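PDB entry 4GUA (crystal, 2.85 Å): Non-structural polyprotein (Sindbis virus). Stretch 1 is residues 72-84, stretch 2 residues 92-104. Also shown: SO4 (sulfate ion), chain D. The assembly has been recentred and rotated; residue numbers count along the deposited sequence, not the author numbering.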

# COMPACT_ATOMS: atom_id res chain seq x y z
N LEU A 72 13.92 -7.80 15.27
CA LEU A 72 15.03 -8.70 15.56
C LEU A 72 16.40 -8.12 15.21
O LEU A 72 17.36 -8.33 15.94
N PHE A 73 16.49 -7.44 14.08
CA PHE A 73 17.74 -6.79 13.68
C PHE A 73 17.82 -5.29 14.00
O PHE A 73 18.69 -4.60 13.46
N SER A 74 16.88 -4.78 14.79
CA SER A 74 16.71 -3.34 15.00
C SER A 74 17.55 -2.71 16.12
O SER A 74 17.38 -1.54 16.45
N LYS A 75 18.43 -3.49 16.71
CA LYS A 75 19.37 -2.98 17.69
C LYS A 75 20.40 -2.14 16.95
O LYS A 75 20.96 -2.59 15.95
N GLN A 76 20.67 -0.92 17.42
CA GLN A 76 21.48 -0.01 16.62
C GLN A 76 22.93 -0.25 16.96
O GLN A 76 23.45 0.30 17.92
N SER A 77 23.62 -0.97 16.10
CA SER A 77 24.96 -1.41 16.41
C SER A 77 25.90 -1.05 15.30
O SER A 77 26.78 -0.20 15.44
N ILE A 78 25.70 -1.73 14.18
CA ILE A 78 26.54 -1.59 13.02
C ILE A 78 25.78 -0.84 11.94
O ILE A 78 24.70 -1.24 11.55
N PRO A 79 26.36 0.26 11.47
CA PRO A 79 25.69 1.00 10.40
C PRO A 79 25.67 0.23 9.09
O PRO A 79 26.61 -0.50 8.77
N LEU A 80 24.56 0.33 8.38
CA LEU A 80 24.48 -0.18 7.03
C LEU A 80 24.25 1.01 6.13
O LEU A 80 23.16 1.58 6.11
N THR A 81 25.27 1.35 5.36
CA THR A 81 25.34 2.64 4.69
C THR A 81 25.48 2.49 3.18
O THR A 81 26.39 1.82 2.67
N TYR A 82 24.55 3.13 2.48
CA TYR A 82 24.55 3.16 1.03
C TYR A 82 25.24 4.44 0.59
O TYR A 82 24.91 5.52 1.07
N HIS A 83 26.18 4.32 -0.34
CA HIS A 83 26.86 5.47 -0.91
C HIS A 83 26.57 5.64 -2.38
O HIS A 83 26.97 4.81 -3.19
N PRO A 84 25.84 6.71 -2.75
CA PRO A 84 25.60 6.98 -4.17
C PRO A 84 26.92 7.30 -4.85
O PRO A 84 27.89 7.61 -4.15
N ALA A 92 27.83 3.30 -6.98
CA ALA A 92 27.25 3.20 -5.65
C ALA A 92 27.80 1.97 -4.94
O ALA A 92 28.13 0.97 -5.57
N HIS A 93 27.90 2.07 -3.63
CA HIS A 93 28.59 1.08 -2.84
C HIS A 93 27.94 0.90 -1.47
O HIS A 93 27.45 1.86 -0.88
N TRP A 94 27.91 -0.34 -0.96
CA TRP A 94 27.43 -0.59 0.39
C TRP A 94 28.59 -0.91 1.31
O TRP A 94 29.43 -1.75 0.98
N ASP A 95 28.61 -0.29 2.48
CA ASP A 95 29.56 -0.67 3.50
C ASP A 95 29.07 -0.33 4.91
O ASP A 95 27.93 0.07 5.10
N ASN A 96 29.95 -0.52 5.88
CA ASN A 96 29.66 -0.30 7.28
C ASN A 96 30.10 1.07 7.84
O ASN A 96 30.13 1.27 9.05
N SER A 97 30.50 1.99 6.96
CA SER A 97 30.91 3.32 7.39
C SER A 97 29.81 4.00 8.21
O SER A 97 28.65 3.61 8.14
N PRO A 98 30.18 5.00 9.02
CA PRO A 98 29.26 5.73 9.91
C PRO A 98 28.01 6.29 9.22
O PRO A 98 28.09 6.81 8.11
N GLY A 99 26.87 6.21 9.91
CA GLY A 99 25.60 6.70 9.38
C GLY A 99 24.47 6.50 10.38
O GLY A 99 24.64 5.79 11.37
N THR A 100 23.33 7.14 10.16
CA THR A 100 22.24 7.06 11.14
C THR A 100 21.44 5.77 11.00
O THR A 100 20.65 5.45 11.88
N ARG A 101 21.62 5.04 9.90
CA ARG A 101 20.94 3.76 9.72
C ARG A 101 21.82 2.63 10.24
O ARG A 101 22.89 2.36 9.68
N LYS A 102 21.36 1.96 11.30
CA LYS A 102 22.13 0.90 11.93
C LYS A 102 21.25 -0.34 12.17
O LYS A 102 20.03 -0.24 12.26
N TYR A 103 21.90 -1.49 12.29
CA TYR A 103 21.20 -2.74 12.52
C TYR A 103 22.02 -3.65 13.42
O TYR A 103 23.24 -3.50 13.53
N GLY A 104 21.35 -4.57 14.09
CA GLY A 104 22.01 -5.63 14.83
C GLY A 104 20.98 -6.45 15.59
O GLY A 104 19.91 -5.96 15.93

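The two stretches run antiparallel and are joined by two short ladders of backbone hydrogen bonds. In one, Thr81 pairs with Asp95, Tyr82 with Trp94 and His83 with His93. In the other, Ile78 pairs with Tyr103 and Pro79 with Lys102. Side chains alternate between the two faces of this sheet, so neighbours along a strand meet different partners.

Tyr82 and Trp94 share one face. Tyr82 is t at chi1, and Trp94 is m with chi2 near 93°. The indole comes back toward the first stretch and offers a flat surface. Tyr82 CB sits on it, 3.8 Å from the centroid of the Trp94 six-membered ring and almost along the ring normal. The tyrosine ring itself is tilted, its plane at 57° to that of the Trp94 five-membered ring, with Tyr82 CD1 3.5 Å from Trp94 CE2. Farther along the ring, Ala92 points toward the first stretch, and its methyl fits against the phenol: Ala92 CB is 3.5 Å from Tyr82 CZ.

Leu80 is buried between two aromatic side chains of the second stretch. Its rotamer is t, p. Leu80 CG lies 3.8 Å from Trp94 CZ3, and Leu80 CB lies 3.7 Å from Tyr103 CD1. The branched side chain thus fills the hollow between indole and phenol. Tyr103 is m with chi2 near 88°. Its backbone is held by Ile78, through Tyr103 N to Ile78 O at 2.9 Å and Ile78 N to Tyr103 O at 3.1 Å.

The Pro79 ring is a bump pressed into the bend of the second stretch. Pro79 CG approaches Asn96 O at 3.0 Å and Ser97 O at 3.3 Å. The backbones are very close here, with Pro79 CA 3.9 Å from Lys102 CA. Asn96, m at chi1, closes over the proline carbonyl: Asn96 ND2 donates to Pro79 O at 3.2 Å in a nearly straight hydrogen bond. Its amide also touches Ile78, with Asn96 ND2 3.6 Å from Ile78 CG2.

Thr81, His83, Asp95 and Ser97 form a polar cluster. Thr81 is m, and its OG1 donates to Ser97 O at 2.7 Å. Gly99 leaves room for this hydroxyl; an ideal CB there would be only 3.0 Å from Thr81 OG1. His83, also m, turns its ring edge inward. His83 NE2 makes a weak hydrogen bond to Asp95 OD1 at 3.1 Å and another hydrogen bond with Ser97 OG at 3.0 Å. Asp95 is p, and its OD1 also accepts from Ser97 N at 3.0 Å, which braces the turn.

Gly104 is buried near Lys75 and Ser77. An ideal CB would clash with Ser77 OG at 2.8 Å, so the bare backbone suits this narrow site.

A sulfate ion, probably from the crystallisation liquor, lies beside the second stretch. Lys102 N makes a weak hydrogen bond to its O2 at 3.4 Å. The Lys102 side chain is extended after chi1, and its end leads away.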

# COMPACT_ATOMS: atom_id res chain seq x y z
CB LEU A 72 14.83 -10.03 14.84
CG LEU A 72 13.86 -10.98 15.53
CD1 LEU A 72 13.53 -12.16 14.65
CD2 LEU A 72 14.45 -11.45 16.84
CB PHE A 73 18.07 -7.09 12.22
CG PHE A 73 18.69 -8.43 12.02
CD1 PHE A 73 20.02 -8.64 12.34
CD2 PHE A 73 17.95 -9.49 11.53
CE1 PHE A 73 20.60 -9.88 12.16
CE2 PHE A 73 18.53 -10.74 11.36
CZ PHE A 73 19.86 -10.93 11.67
CB SER A 74 15.23 -3.03 15.25
OG SER A 74 14.62 -2.50 14.09
CB LYS A 75 19.97 -4.17 18.43
CG LYS A 75 21.22 -3.95 19.24
CD LYS A 75 22.22 -4.96 18.67
CE LYS A 75 23.24 -5.52 19.65
NZ LYS A 75 24.10 -6.56 18.98
CB GLN A 76 21.16 1.45 16.97
CG GLN A 76 19.70 1.82 16.90
CD GLN A 76 19.14 1.68 15.52
OE1 GLN A 76 18.46 0.71 15.20
NE2 GLN A 76 19.44 2.66 14.66
CB SER A 77 24.98 -2.93 16.58
OG SER A 77 24.21 -3.37 17.68
CB ILE A 78 26.94 -2.96 12.50
CG1 ILE A 78 27.55 -3.77 13.65
CG2 ILE A 78 27.88 -2.83 11.31
CD1 ILE A 78 27.73 -5.23 13.34
CB PRO A 79 26.53 2.28 10.28
CG PRO A 79 27.82 1.94 10.84
CD PRO A 79 27.58 0.94 11.92
CB LEU A 80 23.33 -1.18 6.89
CG LEU A 80 23.22 -1.85 5.53
CD1 LEU A 80 24.53 -2.56 5.15
CD2 LEU A 80 22.04 -2.83 5.52
CB THR A 81 26.53 3.46 5.20
OG1 THR A 81 26.43 3.61 6.62
CG2 THR A 81 26.56 4.83 4.55
CB TYR A 82 23.12 3.16 0.51
CG TYR A 82 23.01 3.19 -1.00
CD1 TYR A 82 23.35 2.08 -1.76
CD2 TYR A 82 22.58 4.34 -1.66
CE1 TYR A 82 23.25 2.10 -3.15
CE2 TYR A 82 22.48 4.37 -3.04
CZ TYR A 82 22.82 3.25 -3.78
OH TYR A 82 22.71 3.29 -5.15
CB HIS A 83 28.37 5.36 -0.71
CG HIS A 83 28.79 5.34 0.72
ND1 HIS A 83 28.98 6.50 1.45
CD2 HIS A 83 29.09 4.32 1.55
CE1 HIS A 83 29.35 6.18 2.68
NE2 HIS A 83 29.43 4.87 2.77
CB PRO A 84 24.70 8.22 -4.16
CG PRO A 84 24.12 8.29 -2.80
CD PRO A 84 25.16 7.69 -1.88
CB ALA A 92 25.73 3.15 -5.71
CB HIS A 93 30.06 1.51 -2.74
CG HIS A 93 30.90 0.65 -1.85
ND1 HIS A 93 31.35 -0.60 -2.23
CD2 HIS A 93 31.38 0.86 -0.61
CE1 HIS A 93 32.06 -1.13 -1.25
NE2 HIS A 93 32.10 -0.26 -0.25
CB TRP A 94 26.48 -1.79 0.44
CG TRP A 94 25.11 -1.56 -0.12
CD1 TRP A 94 24.69 -1.82 -1.39
CD2 TRP A 94 23.96 -1.06 0.58
NE1 TRP A 94 23.36 -1.51 -1.53
CE2 TRP A 94 22.89 -1.04 -0.33
CE3 TRP A 94 23.74 -0.63 1.89
CZ2 TRP A 94 21.62 -0.60 0.02
CZ3 TRP A 94 22.47 -0.19 2.24
CH2 TRP A 94 21.43 -0.18 1.30
CB ASP A 95 30.94 -0.04 3.24
CG ASP A 95 30.93 1.47 3.34
OD1 ASP A 95 30.01 2.04 3.97
OD2 ASP A 95 31.88 2.11 2.82
CB ASN A 96 30.20 -1.46 8.11
CG ASN A 96 29.64 -2.80 7.65
OD1 ASN A 96 30.38 -3.69 7.24
ND2 ASN A 96 28.32 -2.92 7.69
CB SER A 97 31.27 4.19 6.18
OG SER A 97 30.16 4.92 5.71
CB PRO A 98 30.13 6.87 10.43
CG PRO A 98 31.50 6.30 10.44
CD PRO A 98 31.58 5.42 9.23
CB THR A 100 21.27 8.26 11.07
OG1 THR A 100 20.73 8.39 9.75
CG2 THR A 100 21.97 9.54 11.45
CB ARG A 101 20.58 3.50 8.26
CG ARG A 101 19.60 4.47 7.64
CD ARG A 101 19.30 4.05 6.20
NE ARG A 101 18.65 5.09 5.41
CZ ARG A 101 19.27 6.19 4.97
NH1 ARG A 101 20.55 6.42 5.25
NH2 ARG A 101 18.59 7.08 4.25
CB LYS A 102 22.70 1.39 13.26
CG LYS A 102 23.41 2.73 13.17
CD LYS A 102 24.18 3.05 14.43
CE LYS A 102 24.80 4.42 14.37
NZ LYS A 102 25.46 4.78 15.64
CB TYR A 103 20.95 -3.45 11.18
CG TYR A 103 20.08 -2.66 10.22
CD1 TYR A 103 20.64 -1.74 9.35
CD2 TYR A 103 18.71 -2.82 10.20
CE1 TYR A 103 19.85 -1.01 8.48
CE2 TYR A 103 17.92 -2.10 9.34
CZ TYR A 103 18.49 -1.19 8.48
OH TYR A 103 17.68 -0.48 7.61
S SO4 D . 17.27 3.18 11.55
O1 SO4 D . 16.20 3.58 12.46
O2 SO4 D . 18.55 3.68 12.04
O3 SO4 D . 17.34 1.72 11.45
O4 SO4 D . 16.97 3.78 10.25